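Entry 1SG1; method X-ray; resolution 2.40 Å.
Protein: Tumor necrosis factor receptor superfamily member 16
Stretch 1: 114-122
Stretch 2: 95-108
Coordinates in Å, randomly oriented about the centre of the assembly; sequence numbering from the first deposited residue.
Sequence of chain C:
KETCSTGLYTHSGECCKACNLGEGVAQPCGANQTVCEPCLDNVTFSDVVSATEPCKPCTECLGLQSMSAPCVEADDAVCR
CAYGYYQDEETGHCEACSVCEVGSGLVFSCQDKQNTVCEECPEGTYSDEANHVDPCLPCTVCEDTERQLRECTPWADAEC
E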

# COMPACT_ATOMS: atom_id res chain seq x y z
N GLN C 114 -0.53 11.15 -13.00
CA GLN C 114 -1.79 11.84 -13.19
C GLN C 114 -2.03 13.06 -12.31
O GLN C 114 -2.08 12.95 -11.08
CB GLN C 114 -2.92 10.84 -12.93
CG GLN C 114 -4.32 11.41 -13.10
CD GLN C 114 -4.63 11.76 -14.53
OE1 GLN C 114 -4.62 10.89 -15.41
NE2 GLN C 114 -4.93 13.03 -14.78
N ASN C 115 -2.16 14.23 -12.92
CA ASN C 115 -2.46 15.42 -12.15
C ASN C 115 -3.98 15.43 -11.98
O ASN C 115 -4.72 14.87 -12.79
CB ASN C 115 -2.00 16.70 -12.86
CG ASN C 115 -2.39 17.98 -12.12
OD1 ASN C 115 -2.42 18.03 -10.90
ND2 ASN C 115 -2.66 19.02 -12.87
N THR C 116 -4.42 16.06 -10.89
CA THR C 116 -5.83 16.22 -10.54
C THR C 116 -6.69 16.67 -11.71
O THR C 116 -6.38 17.68 -12.36
CB THR C 116 -5.99 17.31 -9.48
OG1 THR C 116 -5.11 17.05 -8.39
CG2 THR C 116 -7.42 17.36 -8.98
N VAL C 117 -7.77 15.94 -11.97
CA VAL C 117 -8.74 16.32 -13.00
C VAL C 117 -9.95 16.93 -12.27
O VAL C 117 -10.70 16.21 -11.59
CB VAL C 117 -9.28 15.13 -13.78
CG1 VAL C 117 -10.39 15.60 -14.72
CG2 VAL C 117 -8.17 14.47 -14.55
N CYS C 118 -10.14 18.24 -12.40
CA CYS C 118 -11.27 18.90 -11.73
C CYS C 118 -12.54 19.09 -12.54
O CYS C 118 -12.59 18.81 -13.73
CB CYS C 118 -10.85 20.26 -11.19
SG CYS C 118 -9.60 20.14 -9.89
N GLU C 119 -13.57 19.59 -11.88
CA GLU C 119 -14.87 19.79 -12.49
C GLU C 119 -15.60 20.99 -11.88
O GLU C 119 -15.57 21.20 -10.67
CB GLU C 119 -15.69 18.53 -12.26
CG GLU C 119 -17.12 18.54 -12.67
CD GLU C 119 -17.78 17.22 -12.33
OE1 GLU C 119 -17.88 16.88 -11.12
OE2 GLU C 119 -18.19 16.51 -13.26
N GLU C 120 -16.22 21.79 -12.74
CA GLU C 120 -16.99 22.94 -12.30
C GLU C 120 -18.24 22.19 -11.85
O GLU C 120 -18.77 21.36 -12.60
CB GLU C 120 -17.31 23.82 -13.50
CG GLU C 120 -17.46 25.30 -13.21
CD GLU C 120 -16.16 25.94 -12.75
OE1 GLU C 120 -15.09 25.54 -13.24
OE2 GLU C 120 -16.23 26.87 -11.90
N CYS C 121 -18.66 22.44 -10.61
CA CYS C 121 -19.82 21.76 -10.02
C CYS C 121 -21.08 21.90 -10.86
O CYS C 121 -21.48 23.00 -11.26
CB CYS C 121 -20.06 22.27 -8.60
SG CYS C 121 -18.77 21.77 -7.40
N PRO C 122 -21.72 20.77 -11.17
CA PRO C 122 -22.93 20.82 -11.97
C PRO C 122 -24.14 21.34 -11.21
O PRO C 122 -24.08 21.62 -10.01
CB PRO C 122 -23.10 19.38 -12.43
CG PRO C 122 -22.59 18.61 -11.28
CD PRO C 122 -21.34 19.37 -10.88
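Stretch 2, residues 95-108: EACSVCEVGSGLVF

Stretch 2 approaches N115 and T116 with an extended loop, swings outward through a turn, and returns past E120 toward V117, with a short, weakly bonded strand at about 104–106 antiparallel to residues 117–120. The strand of residues 104–106 runs at 141° to that of residues 117–120, with a closest approach of 4.3 Å between their axes. CA–CA separations follow this course: 5.6 Å for N115 and C97, 5.4 Å for T116 and S98, then 4.8 Å for V117 and F108 and 4.3 Å for E120 and S104. Together the two segments bury 776 Å².

At the first end, the side chain of N115 reaches over to S98 and grips it twice. N115 OD1 accepts from S98 N at 2.8 Å, while N115 ND2 donates to S98 OG at 3.1 Å, so the amide clasps backbone and side chain of the same residue. T116, whose CA-to-CB bond points toward stretch 2, adds a third link from its OG1 to S98 O at 2.8 Å. Its methyl fills the space beside the cystine, with T116 CG2 3.8 Å from C100 SG, and also comes within 4.4 Å of L106 CD1.

The disulfide between C118 SG and C100 SG, 2.0 Å long with chi3 near -90°, ties the loop portion of stretch 2 to the strand of stretch 1. Beyond C100, the chain reverses in a type II turn from E101 to S104. G103 has phi/psi of 86/7°, where a CB would be jammed against the preceding carbonyl oxygen. Its own carbonyl faces stretch 1, and C121 N makes a weak hydrogen bond to G103 O at 3.3 Å.

On the return run, E119 O is a focus of contacts: G105 N donates to it in a very short 2.5 Å bond, and S104 OG does so at 2.9 Å. C121 SG lies 4.0 Å from G105 N, against the bare backbone of G105. Water 1 bridges L106 O and E119 OE1, at 2.7 and 3.0 Å respectively.

The chain turns a corner at V107, whose side chain points toward stretch 1 as a bump. It lodges between V117 and E119: V107 CB is 3.9 Å from V117 CG1, and V107 CG2 comes unusually close to E119 CB, at 3.1 Å. V117 O receives both V107 N at 2.9 Å and F108 N at 3.1 Å; V117 N returns a bond to F108 O at 3.0 Å. On the face shared by V117 and F108, their CB atoms touch at 3.4 Å, and V117 CB lies at the edge of the phenyl ring.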

# COMPACT_ATOMS: atom_id res chain seq x y z
N GLU C 95 5.46 17.81 -9.70
CA GLU C 95 4.72 19.06 -9.67
C GLU C 95 3.59 18.92 -8.65
O GLU C 95 3.00 17.86 -8.51
CB GLU C 95 4.16 19.36 -11.06
CG GLU C 95 4.60 20.68 -11.68
CD GLU C 95 6.10 20.78 -11.89
OE1 GLU C 95 6.83 20.91 -10.89
OE2 GLU C 95 6.55 20.71 -13.05
N ALA C 96 3.29 19.99 -7.92
CA ALA C 96 2.21 19.90 -6.94
C ALA C 96 0.89 19.71 -7.67
O ALA C 96 0.65 20.34 -8.70
CB ALA C 96 2.16 21.16 -6.09
N CYS C 97 0.06 18.82 -7.14
CA CYS C 97 -1.25 18.53 -7.71
C CYS C 97 -2.07 19.81 -7.88
O CYS C 97 -1.92 20.76 -7.11
CB CYS C 97 -2.02 17.59 -6.78
SG CYS C 97 -1.39 15.89 -6.61
N SER C 98 -2.94 19.85 -8.88
CA SER C 98 -3.78 21.02 -9.03
C SER C 98 -4.89 20.86 -8.01
O SER C 98 -5.15 19.76 -7.54
CB SER C 98 -4.36 21.09 -10.45
OG SER C 98 -3.41 21.59 -11.37
N VAL C 99 -5.53 21.97 -7.65
CA VAL C 99 -6.62 21.92 -6.68
C VAL C 99 -7.92 22.33 -7.33
O VAL C 99 -7.95 23.20 -8.18
CB VAL C 99 -6.38 22.85 -5.45
CG1 VAL C 99 -4.89 23.19 -5.32
CG2 VAL C 99 -7.21 24.11 -5.56
N CYS C 100 -9.01 21.67 -6.94
CA CYS C 100 -10.31 22.03 -7.46
C CYS C 100 -10.76 23.13 -6.51
O CYS C 100 -11.13 22.87 -5.36
CB CYS C 100 -11.24 20.83 -7.41
SG CYS C 100 -10.62 19.37 -8.30
N GLU C 101 -10.69 24.36 -7.00
CA GLU C 101 -11.06 25.53 -6.22
C GLU C 101 -12.50 25.46 -5.73
O GLU C 101 -13.26 24.55 -6.11
CB GLU C 101 -10.87 26.79 -7.06
CG GLU C 101 -9.50 26.93 -7.72
CD GLU C 101 -8.41 27.23 -6.73
OE1 GLU C 101 -8.75 27.55 -5.57
OE2 GLU C 101 -7.21 27.16 -7.09
N VAL C 102 -12.89 26.40 -4.89
CA VAL C 102 -14.27 26.42 -4.41
C VAL C 102 -15.18 26.57 -5.64
O VAL C 102 -14.87 27.32 -6.56
CB VAL C 102 -14.53 27.59 -3.45
CG1 VAL C 102 -15.97 27.59 -3.03
CG2 VAL C 102 -13.63 27.48 -2.24
N GLY C 103 -16.28 25.83 -5.66
CA GLY C 103 -17.18 25.90 -6.78
C GLY C 103 -16.74 24.96 -7.86
O GLY C 103 -17.29 24.94 -8.96
N SER C 104 -15.74 24.16 -7.53
CA SER C 104 -15.16 23.17 -8.45
C SER C 104 -14.85 21.88 -7.67
O SER C 104 -14.42 21.94 -6.52
CB SER C 104 -13.87 23.75 -9.04
OG SER C 104 -13.27 22.85 -9.94
N GLY C 105 -15.05 20.72 -8.31
CA GLY C 105 -14.81 19.46 -7.63
C GLY C 105 -14.05 18.30 -8.28
O GLY C 105 -13.96 18.16 -9.50
N LEU C 106 -13.51 17.44 -7.42
CA LEU C 106 -12.75 16.29 -7.87
C LEU C 106 -13.45 15.36 -8.88
O LEU C 106 -14.63 15.05 -8.72
CB LEU C 106 -12.32 15.45 -6.66
CG LEU C 106 -11.63 14.13 -7.02
CD1 LEU C 106 -10.55 14.39 -8.03
CD2 LEU C 106 -11.06 13.50 -5.80
N VAL C 107 -12.73 14.94 -9.91
CA VAL C 107 -13.28 14.04 -10.91
C VAL C 107 -12.36 12.84 -10.93
O VAL C 107 -12.79 11.70 -10.82
CB VAL C 107 -13.27 14.60 -12.33
CG1 VAL C 107 -13.97 13.65 -13.22
CG2 VAL C 107 -13.93 15.93 -12.39
N PHE C 108 -11.08 13.13 -11.08
CA PHE C 108 -10.06 12.11 -11.13
C PHE C 108 -8.95 12.47 -10.16
O PHE C 108 -8.38 13.57 -10.20
CB PHE C 108 -9.54 11.99 -12.56
CG PHE C 108 -10.53 11.34 -13.51
CD1 PHE C 108 -10.86 11.95 -14.72
CD2 PHE C 108 -11.10 10.10 -13.20
CE1 PHE C 108 -11.75 11.34 -15.62
CE2 PHE C 108 -12.00 9.48 -14.09
CZ PHE C 108 -12.32 10.11 -15.30
O HOH W 1 -16.94 16.40 -8.31